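Local coordinates for protein 3-deoxy-manno-octulosonate cytidylyltransferase (Escherichia coli, PDB 1H7E) that activates the eight-carbon sugar KDO by coupling it to CMP from CTP, releasing diphosphate, probably for incorporation into bacterial lipopolysaccharide, at residues A44-E56 with K65-R79. Numbering follows the deposited sequence.
Sequences AEVWVATDDPRVE and KAIMTRNDHESGTDR
Strand 45-50 and strand 65-68 run parallel, their axes 36° apart, with Val48 beside Ala66 and Thr50 beside Met68. Four backbone hydrogen bonds join the segments: Val48 N to Lys65 O, Ile67 N to Val48 O, Thr50 N to Ile67 O, and, just past the second strand, Thr69 N to Thr50 O at 2.8 Å. The chain passes between the strands through helix 53-61, whose Val59 packs on Val48 and Ala66, a beta-alpha-beta crossover at one border of the mixed sheet.

On the face bearing Trp47 and Ile67, Lys65 CB lies over the indole six-membered ring, 3.9 Å from its centroid, a CH-pi contact. The lysine's extended chain carries CD across to Trp47 CE2, aliphatic length suiting a broad aromatic surface. In the ring plane, Trp47 NE1 donates to Glu45 OE1 at 2.7 Å, which steadies the indole's rotation. A leucine in place of Trp47 would probably leave Lys65 without its aromatic platform and Glu45 OE1 without this donor. Small Ala49, on this face too, lets Arg79 CD come to 4.1 Å from its CB.

On the opposite face, Met68 folds back (chi2 -74°), bringing SD within 4.1 Å of Thr50 CG2, while a water joins Glu56 OE2 to Ala66 O.

Where the strands end, Arg79 NH2 makes a long salt bridge of 3.4 Å to Asp51 OD2, the carboxylate and guanidinium planes 80° apart. Arg10 forms a long, weak ion pair with that oxygen and brings a like charge close to Arg79, so this carboxylate probably tempers their repulsion.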
ATOM      1  N   ALA A  44     -15.085  28.602   6.461  1.00 24.57           N
ATOM      2  CA  ALA A  44     -15.638  29.553   7.429  1.00 25.04           C
ATOM      3  C   ALA A  44     -14.615  30.387   8.186  1.00 24.59           C
ATOM      4  O   ALA A  44     -14.804  31.584   8.371  1.00 25.40           O
ATOM      5  CB  ALA A  44     -16.529  28.821   8.408  1.00 22.76           C
ATOM      6  N   GLU A  45     -13.544  29.754   8.650  1.00 23.32           N
ATOM      7  CA  GLU A  45     -12.511  30.468   9.403  1.00 21.17           C
ATOM      8  C   GLU A  45     -11.142  29.906   9.091  1.00 21.12           C
ATOM      9  O   GLU A  45     -11.010  28.744   8.716  1.00 20.70           O
ATOM     10  CB  GLU A  45     -12.723  30.300  10.918  1.00 26.82           C
ATOM     11  CG  GLU A  45     -14.080  30.715  11.480  1.00 32.59           C
ATOM     12  CD  GLU A  45     -14.355  30.109  12.854  1.00 35.12           C
ATOM     13  OE1 GLU A  45     -13.399  29.932  13.639  1.00 36.28           O
ATOM     14  OE2 GLU A  45     -15.533  29.801  13.148  1.00 39.33           O
ATOM     15  N   VAL A  46     -10.123  30.714   9.328  1.00 16.54           N
ATOM     16  CA  VAL A  46      -8.752  30.313   9.117  1.00 16.62           C
ATOM     17  C   VAL A  46      -7.998  30.628  10.399  1.00 19.54           C
ATOM     18  O   VAL A  46      -8.049  31.753  10.906  1.00 22.36           O
ATOM     19  CB  VAL A  46      -8.106  31.045   7.914  1.00 17.64           C
ATOM     20  CG1 VAL A  46      -6.650  30.614   7.761  1.00 19.57           C
ATOM     21  CG2 VAL A  46      -8.871  30.726   6.634  1.00 16.41           C
ATOM     22  N   TRP A  47      -7.318  29.616  10.930  1.00 16.91           N
ATOM     23  CA  TRP A  47      -6.547  29.733  12.171  1.00 15.58           C
ATOM     24  C   TRP A  47      -5.093  29.314  12.054  1.00 18.05           C
ATOM     25  O   TRP A  47      -4.780  28.362  11.354  1.00 17.53           O
ATOM     26  CB  TRP A  47      -7.150  28.813  13.226  1.00 18.19           C
ATOM     27  CG  TRP A  47      -8.485  29.216  13.696  1.00 22.02           C
ATOM     28  CD1 TRP A  47      -9.696  28.941  13.110  1.00 21.72           C
ATOM     29  CD2 TRP A  47      -8.771  29.932  14.898  1.00 22.15           C
ATOM     30  NE1 TRP A  47     -10.716  29.439  13.887  1.00 21.73           N
ATOM     31  CE2 TRP A  47     -10.174  30.052  14.989  1.00 24.54           C
ATOM     32  CE3 TRP A  47      -7.968  30.478  15.913  1.00 24.26           C
ATOM     33  CZ2 TRP A  47     -10.801  30.701  16.061  1.00 24.25           C
ATOM     34  CZ3 TRP A  47      -8.587  31.119  16.972  1.00 25.41           C
ATOM     35  CH2 TRP A  47      -9.990  31.222  17.037  1.00 24.65           C
ATOM     36  N   VAL A  48      -4.225  29.960  12.824  1.00 16.17           N
ATOM     37  CA  VAL A  48      -2.808  29.609  12.880  1.00 17.18           C
ATOM     38  C   VAL A  48      -2.629  28.983  14.266  1.00 21.85           C
ATOM     39  O   VAL A  48      -3.003  29.588  15.282  1.00 20.52           O
ATOM     40  CB  VAL A  48      -1.882  30.841  12.757  1.00 15.57           C
ATOM     41  CG1 VAL A  48      -0.440  30.439  12.984  1.00 18.21           C
ATOM     42  CG2 VAL A  48      -2.031  31.487  11.394  1.00 17.21           C
ATOM     43  N   ALA A  49      -2.138  27.746  14.298  1.00 17.85           N
ATOM     44  CA  ALA A  49      -1.931  27.017  15.544  1.00 20.75           C
ATOM     45  C   ALA A  49      -0.443  27.088  15.844  1.00 24.00           C
ATOM     46  O   ALA A  49       0.383  26.637  15.045  1.00 25.14           O
ATOM     47  CB  ALA A  49      -2.388  25.567  15.393  1.00 17.75           C
ATOM     48  N   THR A  50      -0.090  27.688  16.975  1.00 24.94           N
ATOM     49  CA  THR A  50       1.310  27.833  17.311  1.00 25.36           C
ATOM     50  C   THR A  50       1.595  27.553  18.765  1.00 29.00           C
ATOM     51  O   THR A  50       0.680  27.463  19.583  1.00 29.25           O
ATOM     52  CB  THR A  50       1.811  29.246  16.953  1.00 26.55           C
ATOM     53  OG1 THR A  50       3.226  29.318  17.144  1.00 29.96           O
ATOM     54  CG2 THR A  50       1.153  30.288  17.819  1.00 23.71           C
ATOM     55  N   ASP A  51       2.877  27.356  19.062  1.00 32.84           N
ATOM     56  CA  ASP A  51       3.338  27.097  20.423  1.00 39.92           C
ATOM     57  C   ASP A  51       4.305  28.202  20.880  1.00 42.13           C
ATOM     58  O   ASP A  51       4.849  28.140  21.988  1.00 42.84           O
ATOM     59  CB  ASP A  51       4.006  25.707  20.534  1.00 42.14           C
ATOM     60  CG  ASP A  51       5.217  25.529  19.602  1.00 45.36           C
ATOM     61  OD1 ASP A  51       5.494  26.410  18.761  1.00 46.89           O
ATOM     62  OD2 ASP A  51       5.896  24.481  19.715  1.00 49.53           O
ATOM     63  N   ASP A  52       4.453  29.235  20.045  1.00 41.97           N
ATOM     64  CA  ASP A  52       5.360  30.344  20.321  1.00 43.53           C
ATOM     65  C   ASP A  52       4.669  31.716  20.279  1.00 43.37           C
ATOM     66  O   ASP A  52       4.030  32.057  19.283  1.00 43.85           O
ATOM     67  CB  ASP A  52       6.518  30.298  19.314  1.00 46.49           C
ATOM     68  CG  ASP A  52       7.658  31.219  19.691  1.00 49.57           C
ATOM     69  OD1 ASP A  52       7.592  32.401  19.315  1.00 48.78           O
ATOM     70  OD2 ASP A  52       8.611  30.762  20.366  1.00 52.17           O
ATOM     71  N   PRO A  53       4.826  32.532  21.349  1.00 43.51           N
ATOM     72  CA  PRO A  53       4.222  33.872  21.452  1.00 42.24           C
ATOM     73  C   PRO A  53       4.685  34.867  20.388  1.00 42.06           C
ATOM     74  O   PRO A  53       3.961  35.810  20.060  1.00 42.17           O
ATOM     75  CB  PRO A  53       4.610  34.325  22.866  1.00 42.61           C
ATOM     76  CG  PRO A  53       5.888  33.585  23.126  1.00 43.67           C
ATOM     77  CD  PRO A  53       5.590  32.215  22.570  1.00 43.45           C
ATOM     78  N   ARG A  54       5.887  34.666  19.856  1.00 41.45           N
ATOM     79  CA  ARG A  54       6.405  35.552  18.814  1.00 42.80           C
ATOM     80  C   ARG A  54       5.573  35.382  17.535  1.00 41.23           C
ATOM     81  O   ARG A  54       5.235  36.370  16.861  1.00 41.43           O
ATOM     82  CB  ARG A  54       7.890  35.263  18.543  1.00 47.24           C
ATOM     83  CG  ARG A  54       8.804  35.518  19.742  1.00 52.97           C
ATOM     84  CD  ARG A  54      10.253  35.089  19.479  1.00 61.10           C
ATOM     85  NE  ARG A  54      10.432  33.632  19.499  1.00 66.94           N
ATOM     86  CZ  ARG A  54      11.610  33.005  19.500  1.00 69.68           C
ATOM     87  NH1 ARG A  54      12.749  33.694  19.483  1.00 70.17           N
ATOM     88  NH2 ARG A  54      11.648  31.677  19.515  1.00 70.36           N
ATOM     89  N   VAL A  55       5.208  34.131  17.236  1.00 35.97           N
ATOM     90  CA  VAL A  55       4.399  33.816  16.062  1.00 31.49           C
ATOM     91  C   VAL A  55       2.963  34.289  16.291  1.00 31.70           C
ATOM     92  O   VAL A  55       2.339  34.875  15.396  1.00 30.21           O
ATOM     93  CB  VAL A  55       4.424  32.289  15.735  1.00 29.69           C
ATOM     94  CG1 VAL A  55       3.433  31.951  14.623  1.00 26.57           C
ATOM     95  CG2 VAL A  55       5.802  31.875  15.303  1.00 29.22           C
ATOM     96  N   GLU A  56       2.447  34.049  17.496  1.00 30.12           N
ATOM     97  CA  GLU A  56       1.095  34.465  17.836  1.00 32.12           C
ATOM     98  C   GLU A  56       0.984  35.970  17.639  1.00 35.86           C
ATOM     99  O   GLU A  56       0.014  36.458  17.060  1.00 33.56           O
ATOM    100  CB  GLU A  56       0.794  34.135  19.284  1.00 35.09           C
ATOM    101  CG  GLU A  56      -0.533  34.695  19.762  1.00 37.22           C
ATOM    102  CD  GLU A  56      -0.681  34.592  21.261  1.00 40.37           C
ATOM    103  OE1 GLU A  56       0.305  34.882  21.984  1.00 42.98           O
ATOM    104  OE2 GLU A  56      -1.779  34.207  21.712  1.00 41.37           O
ATOM    105  N   LYS A  65      -6.207  35.091  13.002  1.00 24.53           N
ATOM    106  CA  LYS A  65      -6.544  34.379  14.235  1.00 22.41           C
ATOM    107  C   LYS A  65      -5.472  33.350  14.584  1.00 24.68           C
ATOM    108  O   LYS A  65      -5.065  32.544  13.741  1.00 22.32           O
ATOM    109  CB  LYS A  65      -7.887  33.676  14.098  1.00 24.49           C
ATOM    110  CG  LYS A  65      -9.028  34.577  13.674  1.00 30.28           C
ATOM    111  CD  LYS A  65     -10.305  33.767  13.523  1.00 34.57           C
ATOM    112  CE  LYS A  65     -11.472  34.647  13.140  1.00 41.14           C
ATOM    113  NZ  LYS A  65     -12.751  33.886  13.237  1.00 47.70           N
ATOM    114  N   ALA A  66      -4.983  33.415  15.818  1.00 23.79           N
ATOM    115  CA  ALA A  66      -3.971  32.487  16.311  1.00 24.10           C
ATOM    116  C   ALA A  66      -4.519  31.797  17.562  1.00 27.32           C
ATOM    117  O   ALA A  66      -5.378  32.343  18.261  1.00 26.74           O
ATOM    118  CB  ALA A  66      -2.669  33.232  16.642  1.00 23.70           C
ATOM    119  N   ILE A  67      -4.082  30.564  17.795  1.00 26.88           N
ATOM    120  CA  ILE A  67      -4.497  29.811  18.969  1.00 24.49           C
ATOM    121  C   ILE A  67      -3.241  29.132  19.484  1.00 27.11           C
ATOM    122  O   ILE A  67      -2.488  28.533  18.711  1.00 27.46           O
ATOM    123  CB  ILE A  67      -5.618  28.789  18.649  1.00 23.07           C
ATOM    124  CG1 ILE A  67      -5.938  27.946  19.887  1.00 23.09           C
ATOM    125  CG2 ILE A  67      -5.230  27.918  17.457  1.00 22.15           C
ATOM    126  CD1 ILE A  67      -7.207  27.176  19.776  1.00 25.91           C
ATOM    127  N   MET A  68      -2.940  29.359  20.759  1.00 26.28           N
ATOM    128  CA  MET A  68      -1.774  28.771  21.385  1.00 28.31           C
ATOM    129  C   MET A  68      -2.074  27.318  21.706  1.00 28.40           C
ATOM    130  O   MET A  68      -3.171  26.970  22.160  1.00 27.31           O
ATOM    131  CB  MET A  68      -1.403  29.528  22.656  1.00 32.60           C
ATOM    132  CG  MET A  68      -0.723  30.861  22.414  1.00 37.00           C
ATOM    133  SD  MET A  68       0.988  30.700  21.868  1.00 46.79           S
ATOM    134  CE  MET A  68       1.814  30.146  23.379  1.00 46.55           C
ATOM    135  N   THR A  69      -1.088  26.471  21.448  1.00 28.21           N
ATOM    136  CA  THR A  69      -1.224  25.041  21.678  1.00 29.16           C
ATOM    137  C   THR A  69      -0.020  24.596  22.492  1.00 30.05           C
ATOM    138  O   THR A  69       0.892  25.379  22.713  1.00 28.09           O
ATOM    139  CB  THR A  69      -1.281  24.267  20.321  1.00 30.61           C
ATOM    140  OG1 THR A  69      -0.121  24.578  19.536  1.00 29.89           O
ATOM    141  CG2 THR A  69      -2.525  24.655  19.522  1.00 26.99           C
ATOM    142  N   ARG A  70      -0.034  23.362  22.980  1.00 34.71           N
ATOM    143  CA  ARG A  70       1.092  22.858  23.757  1.00 41.06           C
ATOM    144  C   ARG A  70       2.343  22.679  22.893  1.00 46.04           C
ATOM    145  O   ARG A  70       2.249  22.460  21.681  1.00 45.67           O
ATOM    146  CB  ARG A  70       0.729  21.537  24.432  1.00 39.67           C
ATOM    147  CG  ARG A  70      -0.348  21.695  25.483  1.00 45.49           C
ATOM    148  CD  ARG A  70      -0.464  20.459  26.342  1.00 50.52           C
ATOM    149  NE  ARG A  70      -0.870  19.300  25.557  1.00 58.14           N
ATOM    150  CZ  ARG A  70      -2.133  18.990  25.276  1.00 63.21           C
ATOM    151  NH1 ARG A  70      -3.129  19.756  25.716  1.00 66.23           N
ATOM    152  NH2 ARG A  70      -2.405  17.907  24.560  1.00 66.09           N
ATOM    153  N   ASN A  71       3.514  22.839  23.508  1.00 52.56           N
ATOM    154  CA  ASN A  71       4.784  22.674  22.798  1.00 59.47           C
ATOM    155  C   ASN A  71       5.283  21.228  22.889  1.00 62.15           C
ATOM    156  O   ASN A  71       6.187  20.834  22.143  1.00 64.42           O
ATOM    157  CB  ASN A  71       5.846  23.655  23.326  1.00 63.30           C
ATOM    158  CG  ASN A  71       5.951  23.654  24.851  1.00 66.94           C
ATOM    159  OD1 ASN A  71       5.614  24.644  25.504  1.00 68.73           O
ATOM    160  ND2 ASN A  71       6.427  22.548  25.421  1.00 67.98           N
ATOM    161  N   ASP A  72       4.657  20.450  23.780  1.00 62.34           N
ATOM    162  CA  ASP A  72       4.986  19.038  24.019  1.00 62.49           C
ATOM    163  C   ASP A  72       4.376  18.054  23.001  1.00 61.47           C
ATOM    164  O   ASP A  72       4.426  16.839  23.202  1.00 61.07           O
ATOM    165  CB  ASP A  72       4.574  18.627  25.449  1.00 64.95           C
ATOM    166  CG  ASP A  72       3.069  18.814  25.726  1.00 67.04           C
ATOM    167  OD1 ASP A  72       2.220  18.330  24.947  1.00 68.44           O
ATOM    168  OD2 ASP A  72       2.727  19.434  26.755  1.00 69.40           O
ATOM    169  N   HIS A  73       3.767  18.584  21.942  1.00 59.90           N
ATOM    170  CA  HIS A  73       3.146  17.767  20.895  1.00 58.88           C
ATOM    171  C   HIS A  73       4.184  17.072  20.037  1.00 62.45           C
ATOM    172  O   HIS A  73       4.973  17.734  19.349  1.00 62.27           O
ATOM    173  CB  HIS A  73       2.283  18.628  19.973  1.00 51.61           C
ATOM    174  CG  HIS A  73       0.937  18.947  20.529  1.00 44.76           C
ATOM    175  ND1 HIS A  73       0.145  18.003  21.146  1.00 41.37           N
ATOM    176  CD2 HIS A  73       0.235  20.104  20.552  1.00 38.45           C
ATOM    177  CE1 HIS A  73      -0.989  18.564  21.522  1.00 40.16           C
ATOM    178  NE2 HIS A  73      -0.958  19.838  21.173  1.00 38.88           N
ATOM    179  N   GLU A  74       4.149  15.741  20.042  1.00 66.33           N
ATOM    180  CA  GLU A  74       5.087  14.957  19.242  1.00 70.07           C
ATOM    181  C   GLU A  74       4.784  15.091  17.743  1.00 68.34           C
ATOM    182  O   GLU A  74       5.681  15.350  16.929  1.00 68.78           O
ATOM    183  CB  GLU A  74       5.070  13.478  19.672  1.00 74.97           C
ATOM    184  CG  GLU A  74       3.710  12.790  19.572  1.00 82.65           C
ATOM    185  CD  GLU A  74       3.738  11.319  19.995  1.00 86.88           C
ATOM    186  OE1 GLU A  74       4.316  10.489  19.253  1.00 88.12           O
ATOM    187  OE2 GLU A  74       3.157  10.993  21.058  1.00 88.48           O
ATOM    188  N   SER A  75       3.502  15.021  17.397  1.00 64.87           N
ATOM    189  CA  SER A  75       3.098  15.102  16.003  1.00 59.83           C
ATOM    190  C   SER A  75       2.196  16.272  15.634  1.00 55.75           C
ATOM    191  O   SER A  75       1.394  16.738  16.443  1.00 55.99           O
ATOM    192  CB  SER A  75       2.433  13.794  15.611  1.00 60.34           C
ATOM    193  OG  SER A  75       1.256  13.555  16.363  1.00 56.61           O
ATOM    194  N   GLY A  76       2.316  16.721  14.391  1.00 49.53           N
ATOM    195  CA  GLY A  76       1.501  17.825  13.925  1.00 43.07           C
ATOM    196  C   GLY A  76       0.011  17.508  13.925  1.00 38.52           C
ATOM    197  O   GLY A  76      -0.814  18.422  13.824  1.00 38.11           O
ATOM    198  N   THR A  77      -0.330  16.219  13.980  1.00 32.93           N
ATOM    199  CA  THR A  77      -1.729  15.800  14.002  1.00 28.68           C
ATOM    200  C   THR A  77      -2.238  15.923  15.423  1.00 25.43           C
ATOM    201  O   THR A  77      -3.411  16.231  15.625  1.00 22.64           O
ATOM    202  CB  THR A  77      -1.937  14.372  13.443  1.00 27.46           C
ATOM    203  OG1 THR A  77      -1.484  14.348  12.091  1.00 29.34           O
ATOM    204  CG2 THR A  77      -3.410  13.984  13.434  1.00 23.81           C
ATOM    205  N   ASP A  78      -1.358  15.698  16.404  1.00 24.11           N
ATOM    206  CA  ASP A  78      -1.738  15.850  17.809  1.00 27.19           C
ATOM    207  C   ASP A  78      -2.077  17.320  18.066  1.00 26.07           C
ATOM    208  O   ASP A  78      -2.979  17.617  18.848  1.00 26.42           O
ATOM    209  CB  ASP A  78      -0.610  15.449  18.760  1.00 31.92           C
ATOM    210  CG  ASP A  78      -0.407  13.943  18.848  1.00 36.21           C
ATOM    211  OD1 ASP A  78      -1.394  13.174  18.856  1.00 35.14           O
ATOM    212  OD2 ASP A  78       0.764  13.540  18.937  1.00 39.69           O
ATOM    213  N   ARG A  79      -1.334  18.231  17.432  1.00 25.28           N
ATOM    214  CA  ARG A  79      -1.575  19.665  17.582  1.00 22.03           C
ATOM    215  C   ARG A  79      -2.962  20.036  17.046  1.00 20.65           C
ATOM    216  O   ARG A  79      -3.664  20.857  17.637  1.00 18.75           O
ATOM    217  CB  ARG A  79      -0.487  20.463  16.877  1.00 26.50           C
ATOM    218  CG  ARG A  79      -0.741  21.968  16.809  1.00 33.90           C
ATOM    219  CD  ARG A  79       0.499  22.740  16.294  1.00 40.89           C
ATOM    220  NE  ARG A  79       1.397  23.140  17.382  1.00 48.60           N
ATOM    221  CZ  ARG A  79       2.374  22.391  17.889  1.00 52.05           C
ATOM    222  NH1 ARG A  79       2.628  21.181  17.406  1.00 55.72           N
ATOM    223  NH2 ARG A  79       3.038  22.813  18.954  1.00 54.92           N
TER
HETATM  224  O   HOH W   1      -4.271  33.109  21.261  1.00 47.27           O